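Flavin-nucleotide-binding protein (Mycobacterium smegmatis, PDB 4YBN) binds flavin-adenine dinucleotide and heme b as a split beta-barrel dimer of the pyridoxamine 5'-phosphate oxidase-related family, and probably acts as an oxidoreductase. Local coordinates at residues A[15-20]-A[162-167]; A[25-30]-A[101-106]; A[31-36]-A[216-221]. All blocks are in the same frame, centred on the assembly; numbering follows the deposited sequence. Where two conformers were deposited one is given.

Contact 1: A[15-20]-A[162-167]; sequences DEKQST and SLKLSE. With FAD (flavin-adenine dinucleotide), chain K.
Gln18 and Lys164 face each other as a non-hydrogen-bonded antiparallel pair, their CA atoms 4.5 Å apart, and this single bridge lays the N-terminal segment 15-20 against strand 161-166. A backbone bond flanks the pair on each side: Leu165 N gives its hydrogen to Lys17 O (2.8 Å), and Ser19 N does the same to Leu163 O (2.9 Å). A water reinforces the join, accepting from Gln18 NE2 and Leu163 N and donating to Ser19 O; Gln18 NE2 also bonds Thr9 O, while OE1 takes Val11 N.

Lys17 reaches from segment 15-20 past Leu165 to Ser166. Its CB packs on Leu165 O at 3.3 Å, and CG, anti to the carbonyl carbon (chi1 -73°), stays beside the same oxygen. From there the chain is extended. CD has Lys164 CE and Ser166 OG at like distances, CE closes on that hydroxyl, and NZ donates to Ser166 OG at 3.0 Å while also bonding a heme oxygen, O1A. Lys164 crosses Lys17 obliquely, and its CE meets Lys17 CB. Lys164 NZ donates to FAD O3' (2.8 Å), to Arg13 O and to heme O2A. Lys17 NZ and Lys164 NZ are 5.9 Å apart; heme O1A, bonded to the first, and O2A, bonded to the second, probably offset the repulsion.

At the other end of the strand Ser162 OG accepts from FAD O2B and reaches N3A of the adenine, the latter at a distance short enough to be doubtful. On the opposite side of the strand from these cofactor-facing groups, Ser19 CB rests on Leu165 CD1 at 3.5 Å. Strand 161-166, edged by the N-terminal segment, thus forms one wall of the shared FAD and heme site of this split beta-barrel.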
loop_
_atom_site.group_PDB
_atom_site.type_symbol
_atom_site.label_atom_id
_atom_site.label_comp_id
_atom_site.label_asym_id
_atom_site.label_seq_id
_atom_site.Cartn_x
_atom_site.Cartn_y
_atom_site.Cartn_z
ATOM N N ASP A 15 13.421 9.733 13.477
ATOM C CA ASP A 15 12.965 10.988 12.894
ATOM C C ASP A 15 13.995 11.660 11.944
ATOM O O ASP A 15 13.629 12.577 11.219
ATOM C CB ASP A 15 12.415 11.947 13.997
ATOM C CG ASP A 15 13.510 12.538 14.916
ATOM O OD1 ASP A 15 14.658 12.734 14.450
ATOM O OD2 ASP A 15 13.204 12.842 16.099
ATOM N N GLU A 16 15.248 11.188 11.901
ATOM C CA GLU A 16 16.150 11.563 10.772
ATOM C C GLU A 16 15.675 10.987 9.405
ATOM O O GLU A 16 16.203 11.348 8.352
ATOM C CB GLU A 16 17.636 11.222 11.047
ATOM C CG GLU A 16 17.970 9.776 11.426
ATOM C CD GLU A 16 19.479 9.548 11.655
ATOM O OE1 GLU A 16 20.246 9.469 10.670
ATOM O OE2 GLU A 16 19.912 9.436 12.824
ATOM N N LYS A 17 14.677 10.094 9.436
ATOM C CA LYS A 17 13.991 9.632 8.240
ATOM C C LYS A 17 12.833 10.542 7.775
ATOM O O LYS A 17 12.302 10.344 6.663
ATOM C CB LYS A 17 13.468 8.230 8.481
ATOM C CG LYS A 17 14.581 7.201 8.491
ATOM C CD LYS A 17 14.090 5.896 9.059
ATOM C CE LYS A 17 15.199 4.861 9.042
ATOM N NZ LYS A 17 14.564 3.513 9.046
ATOM N N GLN A 18 12.427 11.507 8.616
ATOM C CA GLN A 18 11.394 12.477 8.230
ATOM C C GLN A 18 11.983 13.432 7.218
ATOM O O GLN A 18 13.125 13.845 7.386
ATOM C CB GLN A 18 10.895 13.247 9.405
ATOM C CG GLN A 18 9.763 14.202 9.042
ATOM C CD GLN A 18 8.738 14.374 10.177
ATOM O OE1 GLN A 18 9.035 14.149 11.375
ATOM N NE2 GLN A 18 7.510 14.755 9.805
ATOM N N SER A 19 11.239 13.713 6.149
ATOM C CA SER A 19 11.614 14.745 5.164
ATOM C C SER A 19 10.569 15.834 5.074
ATOM O O SER A 19 9.400 15.544 4.998
ATOM C CB SER A 19 11.775 14.123 3.783
ATOM O OG SER A 19 11.816 15.173 2.788
ATOM N N THR A 20 10.975 17.094 5.055
ATOM C CA THR A 20 10.053 18.202 4.813
ATOM C C THR A 20 10.031 18.691 3.355
ATOM O O THR A 20 9.490 19.742 3.063
ATOM C CB THR A 20 10.439 19.406 5.680
ATOM O OG1 THR A 20 11.807 19.733 5.394
ATOM C CG2 THR A 20 10.255 19.059 7.202
ATOM N N SER A 162 2.950 14.565 6.425
ATOM C CA SER A 162 4.240 14.126 6.902
ATOM C C SER A 162 4.824 13.120 5.873
ATOM O O SER A 162 4.068 12.387 5.217
ATOM C CB SER A 162 4.115 13.555 8.305
ATOM O OG SER A 162 3.448 12.314 8.261
ATOM N N LEU A 163 6.116 13.162 5.679
ATOM C CA LEU A 163 6.792 12.250 4.759
ATOM C C LEU A 163 7.924 11.522 5.483
ATOM O O LEU A 163 8.836 12.132 6.146
ATOM C CB LEU A 163 7.297 13.018 3.529
ATOM C CG LEU A 163 7.999 12.190 2.450
ATOM C CD1 LEU A 163 7.126 11.228 1.696
ATOM C CD2 LEU A 163 8.674 13.138 1.496
ATOM N N LYS A 164 7.917 10.214 5.378
ATOM C CA LYS A 164 9.025 9.396 5.956
ATOM C C LYS A 164 9.708 8.532 4.913
ATOM O O LYS A 164 9.054 7.855 4.101
ATOM C CB LYS A 164 8.474 8.571 7.062
ATOM C CG LYS A 164 9.568 7.812 7.835
ATOM C CD LYS A 164 9.117 7.334 9.216
ATOM C CE LYS A 164 10.304 6.787 10.039
ATOM N NZ LYS A 164 9.747 6.084 11.235
ATOM N N LEU A 165 11.030 8.629 4.874
ATOM C CA LEU A 165 11.845 8.012 3.827
ATOM C C LEU A 165 12.884 7.080 4.470
ATOM O O LEU A 165 13.685 7.537 5.280
ATOM C CB LEU A 165 12.596 9.078 2.994
ATOM C CG LEU A 165 11.826 10.330 2.507
ATOM C CD1 LEU A 165 12.756 11.364 1.855
ATOM C CD2 LEU A 165 10.759 9.909 1.493
ATOM N N SER A 166 12.907 5.809 4.075
ATOM C CA SER A 166 13.955 4.858 4.477
ATOM C C SER A 166 14.569 4.227 3.266
ATOM O O SER A 166 13.929 3.432 2.614
ATOM C CB SER A 166 13.375 3.766 5.332
ATOM O OG SER A 166 14.408 3.175 6.099
ATOM N N GLU A 167 15.773 4.636 2.888
ATOM C CA GLU A 167 16.426 4.054 1.725
ATOM C C GLU A 167 17.869 3.711 2.033
ATOM O O GLU A 167 18.712 3.730 1.126
ATOM C CB GLU A 167 16.380 5.017 0.516
ATOM C CG GLU A 167 14.980 5.463 0.073
ATOM C CD GLU A 167 14.122 4.331 -0.468
ATOM O OE1 GLU A 167 14.658 3.271 -0.848
ATOM O OE2 GLU A 167 12.899 4.486 -0.509
HETATM P PA FAD K . 3.850 8.535 16.036
HETATM O O1A FAD K . 4.711 9.378 16.932
HETATM O O2A FAD K . 2.876 7.610 16.704
HETATM O O5B FAD K . 3.153 9.531 14.916
HETATM C C5B FAD K . 3.378 10.957 14.900
HETATM C C4B FAD K . 3.307 11.522 13.474
HETATM O O4B FAD K . 4.434 11.051 12.710
HETATM C C3B FAD K . 2.145 11.029 12.601
HETATM O O3B FAD K . 0.856 11.599 12.889
HETATM C C2B FAD K . 2.670 11.222 11.168
HETATM O O2B FAD K . 2.388 12.522 10.666
HETATM C C1B FAD K . 4.191 11.061 11.303
HETATM N N9A FAD K . 4.591 9.784 10.702
HETATM C C8A FAD K . 4.918 8.710 11.460
HETATM N N7A FAD K . 5.195 7.641 10.656
HETATM C C5A FAD K . 5.041 8.033 9.377
HETATM C C6A FAD K . 5.181 7.339 8.072
HETATM N N6A FAD K . 5.565 6.042 8.104
HETATM N N1A FAD K . 4.954 8.061 6.933
HETATM C C2A FAD K . 4.557 9.369 6.977
HETATM N N3A FAD K . 4.422 10.030 8.147
HETATM C C4A FAD K . 4.647 9.445 9.381
HETATM N N1 FAD K . 7.367 0.754 11.939
HETATM C C2 FAD K . 7.527 -0.227 12.875
HETATM O O2 FAD K . 7.546 0.211 14.048
HETATM N N3 FAD K . 7.640 -1.547 12.541
HETATM C C4 FAD K . 7.529 -1.984 11.233
HETATM O O4 FAD K . 7.561 -3.172 10.800
HETATM C C4X FAD K . 7.388 -0.965 10.169
HETATM N N5 FAD K . 7.276 -1.311 8.862
HETATM C C5X FAD K . 7.085 -0.338 7.931
HETATM C C6 FAD K . 6.994 -0.675 6.621
HETATM C C7 FAD K . 6.844 0.321 5.673
HETATM C C7M FAD K . 6.719 -0.033 4.228
HETATM C C8 FAD K . 6.744 1.751 6.038
HETATM C C8M FAD K . 6.516 2.815 4.996
HETATM C C9 FAD K . 6.848 2.089 7.355
HETATM C C9A FAD K . 7.011 1.092 8.307
HETATM N N10 FAD K . 7.079 1.440 9.657
HETATM C C10 FAD K . 7.294 0.447 10.611
HETATM C "C1'" FAD K . 7.043 2.865 10.075
HETATM C "C2'" FAD K . 5.784 3.296 10.778
HETATM O "O2'" FAD K . 4.904 3.854 9.805
HETATM C "C3'" FAD K . 6.181 4.402 11.760
HETATM O "O3'" FAD K . 7.032 5.381 11.076
HETATM C "C4'" FAD K . 6.853 3.781 13.014
HETATM O "O4'" FAD K . 5.967 2.826 13.666
HETATM C "C5'" FAD K . 7.239 4.871 13.996
HETATM O "O5'" FAD K . 6.114 5.719 14.167
HETATM P P FAD K . 6.095 6.870 15.290
HETATM O O1P FAD K . 7.311 7.699 14.968
HETATM O O2P FAD K . 5.934 6.250 16.630
HETATM O O3P FAD K . 4.772 7.699 14.974
HETATM O O HOH W 1 7.530 15.424 6.856
#

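Contact 2: A[25-30]-A[101-106]; sequences LDDLLD and RYRSAT. With FAD (flavin-adenine dinucleotide), chain K.
Leu28 loses the most surface here, its two methyls dividing the work between Arg103 and Ala105 where helix 22-29 packs on strand 99-108; the axes of 25-29 and 101-106 stand nearly at right angles (101°) and approach to 9.0 Å. The bond from CA to CB of Leu28 points to the strand, and CG is anti to the backbone N (chi1 178°). CD2 settles on Ala105, 3.7 Å from its N and 3.8 Å from its CB, and CD1 lies 4.0 Å from Arg103 CB and over one face of the guanidinium.

Ala105 CB also receives Leu25 CD1 at 3.5 Å, a tight carbon pair, so two leucines one helical turn apart close on a single methyl.

Arg103, its chain bent at chi3, slides past Leu28 in the opposite direction. Asp27 OD2 stands near the guanidinium plane, at its edge, and makes a long salt bridge to NH1 at 4.0 Å; the firmer ionic partner is Asp87, which pairs with NH2.

Tyr102 and Ser104 lie on the other face of the strand, where FAD C8 lies over the Tyr102 ring face, though the very close spacing there is doubtful, and the Ser104 hydroxyl bonds Thr84. The helix is thus held to the FAD-binding strand mainly by apolar packing, with the Asp27 charge adding probably only modest attraction at the margin.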
loop_
_atom_site.group_PDB
_atom_site.type_symbol
_atom_site.label_atom_id
_atom_site.label_comp_id
_atom_site.label_asym_id
_atom_site.label_seq_id
_atom_site.Cartn_x
_atom_site.Cartn_y
_atom_site.Cartn_z
ATOM N N LEU A 25 7.550 14.791 -1.582
ATOM C CA LEU A 25 6.155 14.439 -1.464
ATOM C C LEU A 25 5.431 14.267 -2.781
ATOM O O LEU A 25 4.799 13.228 -3.014
ATOM C CB LEU A 25 5.425 15.392 -0.565
ATOM C CG LEU A 25 3.927 15.095 -0.481
ATOM C CD1 LEU A 25 3.663 13.869 0.376
ATOM C CD2 LEU A 25 3.176 16.296 0.019
ATOM N N ASP A 26 5.557 15.234 -3.677
ATOM C CA ASP A 26 4.952 15.122 -4.980
ATOM C C ASP A 26 5.461 13.958 -5.776
ATOM O O ASP A 26 4.703 13.294 -6.501
ATOM C CB ASP A 26 5.157 16.451 -5.799
ATOM C CG ASP A 26 4.372 17.591 -5.224
ATOM O OD1 ASP A 26 3.522 17.334 -4.377
ATOM O OD2 ASP A 26 4.588 18.767 -5.621
ATOM N N ASP A 27 6.741 13.700 -5.690
ATOM C CA ASP A 27 7.306 12.583 -6.368
ATOM C C ASP A 27 6.670 11.254 -5.902
ATOM O O ASP A 27 6.267 10.426 -6.714
ATOM C CB ASP A 27 8.825 12.532 -6.152
ATOM C CG ASP A 27 9.463 11.444 -6.980
ATOM O OD1 ASP A 27 9.449 11.578 -8.224
ATOM O OD2 ASP A 27 9.952 10.433 -6.401
ATOM N N LEU A 28 6.483 11.109 -4.605
ATOM C CA LEU A 28 5.792 9.921 -4.122
ATOM C C LEU A 28 4.390 9.879 -4.578
ATOM O O LEU A 28 3.950 8.881 -5.155
ATOM C CB LEU A 28 5.827 9.888 -2.618
ATOM C CG LEU A 28 5.097 8.708 -1.969
ATOM C CD1 LEU A 28 5.681 7.415 -2.422
ATOM C CD2 LEU A 28 5.128 8.836 -0.491
ATOM N N LEU A 29 3.668 11.000 -4.449
ATOM C CA LEU A 29 2.266 11.033 -4.860
ATOM C C LEU A 29 2.065 10.886 -6.360
ATOM O O LEU A 29 1.028 10.443 -6.845
ATOM C CB LEU A 29 1.621 12.333 -4.384
ATOM C CG LEU A 29 1.553 12.591 -2.896
ATOM C CD1 LEU A 29 0.919 13.889 -2.560
ATOM C CD2 LEU A 29 0.856 11.446 -2.156
ATOM N N ASP A 30 3.083 11.227 -7.141
ATOM C CA ASP A 30 3.012 11.019 -8.539
ATOM C C ASP A 30 3.538 9.676 -8.976
ATOM O O ASP A 30 3.674 9.452 -10.170
ATOM C CB ASP A 30 3.886 12.064 -9.226
ATOM C CG ASP A 30 3.287 13.467 -9.091
ATOM O OD1 ASP A 30 2.069 13.549 -8.780
ATOM O OD2 ASP A 30 4.043 14.443 -9.273
ATOM N N ARG A 101 13.052 -0.890 3.019
ATOM C CA ARG A 101 13.189 0.376 2.411
ATOM C C ARG A 101 11.762 0.763 1.985
ATOM O O ARG A 101 10.996 -0.029 1.461
ATOM C CB ARG A 101 14.124 0.322 1.226
ATOM C CG ARG A 101 15.567 0.435 1.589
ATOM C CD ARG A 101 16.386 0.485 0.318
ATOM N NE ARG A 101 17.826 0.657 0.587
ATOM C CZ ARG A 101 18.786 0.601 -0.333
ATOM N NH1 ARG A 101 18.478 0.354 -1.612
ATOM N NH2 ARG A 101 20.087 0.762 0.017
ATOM N N TYR A 102 11.433 2.015 2.190
ATOM C CA TYR A 102 10.104 2.533 1.801
ATOM C C TYR A 102 10.058 4.038 1.781
ATOM O O TYR A 102 10.985 4.698 2.270
ATOM C CB TYR A 102 9.108 2.050 2.802
ATOM C CG TYR A 102 9.359 2.629 4.189
ATOM C CD1 TYR A 102 8.984 3.948 4.498
ATOM C CD2 TYR A 102 9.970 1.862 5.201
ATOM C CE1 TYR A 102 9.180 4.477 5.767
ATOM C CE2 TYR A 102 10.152 2.385 6.481
ATOM C CZ TYR A 102 9.762 3.693 6.753
ATOM O OH TYR A 102 9.943 4.227 8.005
ATOM N N ARG A 103 8.961 4.580 1.228
ATOM C CA ARG A 103 8.651 6.013 1.277
ATOM C C ARG A 103 7.172 6.063 1.645
ATOM O O ARG A 103 6.389 5.293 1.087
ATOM C CB ARG A 103 8.819 6.629 -0.094
ATOM C CG ARG A 103 10.206 6.754 -0.683
ATOM C CD ARG A 103 10.092 7.083 -2.151
ATOM N NE ARG A 103 9.902 5.840 -2.884
ATOM C CZ ARG A 103 9.513 5.719 -4.138
ATOM N NH1 ARG A 103 9.248 6.807 -4.872
ATOM N NH2 ARG A 103 9.372 4.472 -4.653
ATOM N N SER A 104 6.767 6.878 2.597
ATOM C CA SER A 104 5.406 6.886 3.004
ATOM C C SER A 104 4.964 8.330 3.300
ATOM O O SER A 104 5.748 9.091 3.870
ATOM C CB SER A 104 5.206 6.052 4.307
ATOM O OG SER A 104 3.770 5.996 4.513
ATOM N N ALA A 105 3.761 8.691 2.916
ATOM C CA ALA A 105 3.252 10.027 3.258
ATOM C C ALA A 105 1.952 9.837 3.940
ATOM O O ALA A 105 1.188 8.919 3.613
ATOM C CB ALA A 105 3.103 10.845 2.001
ATOM N N THR A 106 1.669 10.712 4.895
ATOM C CA THR A 106 0.396 10.740 5.565
ATOM C C THR A 106 -0.139 12.193 5.503
ATOM O O THR A 106 0.627 13.117 5.763
ATOM C CB THR A 106 0.508 10.343 7.029
ATOM O OG1 THR A 106 1.340 9.169 7.144
ATOM C CG2 THR A 106 -0.877 9.986 7.498
HETATM P PA FAD K . 3.850 8.535 16.036
HETATM O O1A FAD K . 4.711 9.378 16.932
HETATM O O2A FAD K . 2.876 7.610 16.704
HETATM O O5B FAD K . 3.153 9.531 14.916
HETATM C C5B FAD K . 3.378 10.957 14.900
HETATM C C4B FAD K . 3.307 11.522 13.474
HETATM O O4B FAD K . 4.434 11.051 12.710
HETATM C C3B FAD K . 2.145 11.029 12.601
HETATM O O3B FAD K . 0.856 11.599 12.889
HETATM C C2B FAD K . 2.670 11.222 11.168
HETATM O O2B FAD K . 2.388 12.522 10.666
HETATM C C1B FAD K . 4.191 11.061 11.303
HETATM N N9A FAD K . 4.591 9.784 10.702
HETATM C C8A FAD K . 4.918 8.710 11.460
HETATM N N7A FAD K . 5.195 7.641 10.656
HETATM C C5A FAD K . 5.041 8.033 9.377
HETATM C C6A FAD K . 5.181 7.339 8.072
HETATM N N6A FAD K . 5.565 6.042 8.104
HETATM N N1A FAD K . 4.954 8.061 6.933
HETATM C C2A FAD K . 4.557 9.369 6.977
HETATM N N3A FAD K . 4.422 10.030 8.147
HETATM C C4A FAD K . 4.647 9.445 9.381
HETATM N N1 FAD K . 7.367 0.754 11.939
HETATM C C2 FAD K . 7.527 -0.227 12.875
HETATM O O2 FAD K . 7.546 0.211 14.048
HETATM N N3 FAD K . 7.640 -1.547 12.541
HETATM C C4 FAD K . 7.529 -1.984 11.233
HETATM O O4 FAD K . 7.561 -3.172 10.800
HETATM C C4X FAD K . 7.388 -0.965 10.169
HETATM N N5 FAD K . 7.276 -1.311 8.862
HETATM C C5X FAD K . 7.085 -0.338 7.931
HETATM C C6 FAD K . 6.994 -0.675 6.621
HETATM C C7 FAD K . 6.844 0.321 5.673
HETATM C C7M FAD K . 6.719 -0.033 4.228
HETATM C C8 FAD K . 6.744 1.751 6.038
HETATM C C8M FAD K . 6.516 2.815 4.996
HETATM C C9 FAD K . 6.848 2.089 7.355
HETATM C C9A FAD K . 7.011 1.092 8.307
HETATM N N10 FAD K . 7.079 1.440 9.657
HETATM C C10 FAD K . 7.294 0.447 10.611
HETATM C "C1'" FAD K . 7.043 2.865 10.075
HETATM C "C2'" FAD K . 5.784 3.296 10.778
HETATM O "O2'" FAD K . 4.904 3.854 9.805
HETATM C "C3'" FAD K . 6.181 4.402 11.760
HETATM O "O3'" FAD K . 7.032 5.381 11.076
HETATM C "C4'" FAD K . 6.853 3.781 13.014
HETATM O "O4'" FAD K . 5.967 2.826 13.666
HETATM C "C5'" FAD K . 7.239 4.871 13.996
HETATM O "O5'" FAD K . 6.114 5.719 14.167
HETATM P P FAD K . 6.095 6.870 15.290
HETATM O O1P FAD K . 7.311 7.699 14.968
HETATM O O2P FAD K . 5.934 6.250 16.630
HETATM O O3P FAD K . 4.772 7.699 14.974
#

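Contact 3: A[31-36]-A[216-221]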
loop_
_atom_site.group_PDB
_atom_site.type_symbol
_atom_site.label_atom_id
_atom_site.label_comp_id
_atom_site.label_asym_id
_atom_site.label_seq_id
_atom_site.Cartn_x
_atom_site.Cartn_y
_atom_site.Cartn_z
ATOM N N THR A 31 3.887 8.812 -8.042
ATOM C CA THR A 31 4.374 7.503 -8.350
ATOM C C THR A 31 3.314 6.442 -8.019
ATOM O O THR A 31 3.048 5.584 -8.838
ATOM C CB THR A 31 5.659 7.222 -7.542
ATOM O OG1 THR A 31 6.633 8.190 -7.869
ATOM C CG2 THR A 31 6.228 5.821 -7.886
ATOM N N ILE A 32 2.765 6.474 -6.821
ATOM C CA ILE A 32 1.872 5.412 -6.329
ATOM C C ILE A 32 0.465 5.843 -6.567
ATOM O O ILE A 32 0.127 6.911 -6.119
ATOM C CB ILE A 32 2.084 5.226 -4.794
ATOM C CG1 ILE A 32 3.566 4.903 -4.496
ATOM C CG2 ILE A 32 1.188 4.119 -4.243
ATOM C CD1 ILE A 32 4.010 3.585 -5.089
ATOM N N PRO A 33 -0.378 5.033 -7.224
ATOM C CA PRO A 33 -1.761 5.414 -7.471
ATOM C C PRO A 33 -2.783 5.006 -6.399
ATOM O O PRO A 33 -3.939 5.370 -6.502
ATOM C CB PRO A 33 -2.064 4.691 -8.765
ATOM C CG PRO A 33 -1.311 3.462 -8.656
ATOM C CD PRO A 33 -0.045 3.777 -7.923
ATOM N N LEU A 34 -2.348 4.273 -5.377
ATOM C CA LEU A 34 -3.234 3.783 -4.341
ATOM C C LEU A 34 -3.019 4.570 -3.074
ATOM O O LEU A 34 -1.879 4.808 -2.649
ATOM C CB LEU A 34 -2.979 2.303 -4.115
ATOM C CG LEU A 34 -3.356 1.641 -2.802
ATOM C CD1 LEU A 34 -4.859 1.597 -2.636
ATOM C CD2 LEU A 34 -2.732 0.245 -2.763
ATOM N N ALA A 35 -4.119 4.983 -2.459
ATOM C CA ALA A 35 -4.069 5.570 -1.137
ATOM C C ALA A 35 -4.914 4.686 -0.196
ATOM O O ALA A 35 -5.863 4.004 -0.633
ATOM C CB ALA A 35 -4.668 6.980 -1.183
ATOM N N THR A 36 -4.606 4.722 1.091
ATOM C CA THR A 36 -5.465 4.112 2.026
ATOM C C THR A 36 -6.021 5.264 2.826
ATOM O O THR A 36 -5.263 6.042 3.346
ATOM C CB THR A 36 -4.723 3.104 2.914
ATOM O OG1 THR A 36 -4.222 2.071 2.067
ATOM C CG2 THR A 36 -5.646 2.519 3.863
ATOM N N GLY A 216 7.528 0.145 -17.928
ATOM C CA GLY A 216 8.514 0.433 -16.874
ATOM C C GLY A 216 7.871 0.344 -15.508
ATOM O O GLY A 216 6.828 -0.313 -15.299
ATOM N N GLU A 217 8.443 1.101 -14.597
ATOM C CA GLU A 217 7.979 1.113 -13.250
ATOM C C GLU A 217 6.778 2.005 -13.093
ATOM O O GLU A 217 6.667 3.102 -13.619
ATOM C CB GLU A 217 9.070 1.542 -12.288
ATOM C CG GLU A 217 10.197 0.541 -12.192
ATOM C CD GLU A 217 11.287 0.980 -11.224
ATOM O OE1 GLU A 217 11.092 1.928 -10.432
ATOM O OE2 GLU A 217 12.351 0.359 -11.254
ATOM N N LEU A 218 5.862 1.471 -12.346
ATOM C CA LEU A 218 4.584 2.073 -12.087
ATOM C C LEU A 218 4.772 3.505 -11.683
ATOM O O LEU A 218 5.566 3.740 -10.782
ATOM C CB LEU A 218 3.967 1.331 -10.913
ATOM C CG LEU A 218 2.934 2.069 -10.103
ATOM C CD1 LEU A 218 1.665 2.124 -10.945
ATOM C CD2 LEU A 218 2.779 1.446 -8.716
ATOM N N ARG A 219 4.056 4.444 -12.344
ATOM C CA ARG A 219 3.980 5.862 -11.883
ATOM C C ARG A 219 2.516 6.400 -11.863
ATOM O O ARG A 219 1.588 5.722 -12.310
ATOM C CB ARG A 219 4.986 6.790 -12.632
ATOM C CG ARG A 219 6.396 6.674 -12.035
ATOM C CD ARG A 219 7.269 7.881 -12.260
ATOM N NE ARG A 219 6.925 9.126 -11.544
ATOM C CZ ARG A 219 7.035 10.341 -12.090
ATOM N NH1 ARG A 219 7.392 10.459 -13.367
ATOM N NH2 ARG A 219 6.750 11.445 -11.390
ATOM N N ASN A 220 2.326 7.574 -11.268
ATOM C CA ASN A 220 1.002 8.243 -11.178
ATOM C C ASN A 220 1.003 9.660 -11.883
ATOM O O ASN A 220 0.388 10.628 -11.380
ATOM C CB ASN A 220 0.551 8.317 -9.691
ATOM C CG ASN A 220 -0.960 8.464 -9.529
ATOM O OD1 ASN A 220 -1.703 8.263 -10.485
ATOM N ND2 ASN A 220 -1.422 8.792 -8.280
ATOM N N THR A 221 1.736 9.749 -13.006
ATOM C CA THR A 221 1.688 10.863 -13.962
ATOM C C THR A 221 2.513 10.538 -15.210
ATOM O O THR A 221 3.534 9.841 -15.126
ATOM C CB THR A 221 2.218 12.182 -13.388
ATOM O OG1 THR A 221 1.688 13.253 -14.175
ATOM C CG2 THR A 221 3.776 12.263 -13.403
#
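Thr31 and Arg219 bring their backbones together, CA to CA 3.9 Å, with Thr31 O making a CA-H...O contact to Arg219 CA at 3.2 Å. Here the irregular C-terminal tail of the chain closes over the turn by which helix 22-29 passes into strand 34-41 of the split beta-barrel. A backbone bond between Asp30 and Asn220 lies next to this approach.

Leu218 supplies the apolar part. Its CG, anti to the backbone N (chi1 156°), sits 3.7 Å from Thr31 O, and the branch beyond meets Pro33 tip to tip: CD2 comes to 3.7 Å from Pro33 CD, while CD1 touches both CD and CG of the ring. Ile32 CD1 adds a more distant contact with the CD2 methyl. Leu188 of the second subunit also packs on Leu218, and Leu86 of that subunit on Pro33, so this small cluster belongs to the dimer interface as well.

Arg219 and Thr31 cross, with OG1 near the guanidinium plane at its edge, 3.8 Å from NE; the threonine hydroxyl itself bonds Asp27 O in the last turn of the helix. Thr31 CG2 approaches Leu218 O at 3.6 Å.

Asn220 points its side chain at segment 31-36. CB lies against the Thr31 carbonyl carbon, and the amide passes Pro33 CA and CB on its way to two carbonyls outside the contact. Asn220 ND2 donates to Leu29 O, at the end of the helix, and to Phe52 O, in strand 44-55.

In the fold
From the N terminus, segment 15-20 comes first and pairs with 162-167, so contact 1 closes a long loop holding most of the barrel strands. Helix 22-29 follows at once; its packing on strand 99-108 makes contact 2, nested wholly within that loop. The chain next enters strand 34-41, and contact 3 brings the C-terminal tail back to this entrance, crossing both other contacts in chain order. Strands 99-108 and 161-166 are neighbours in the sheet, joining contacts 1 and 2 beside FAD. Contacts 2 and 3 touch at the end of helix 22-29, whereas contacts 1 and 3 do not touch.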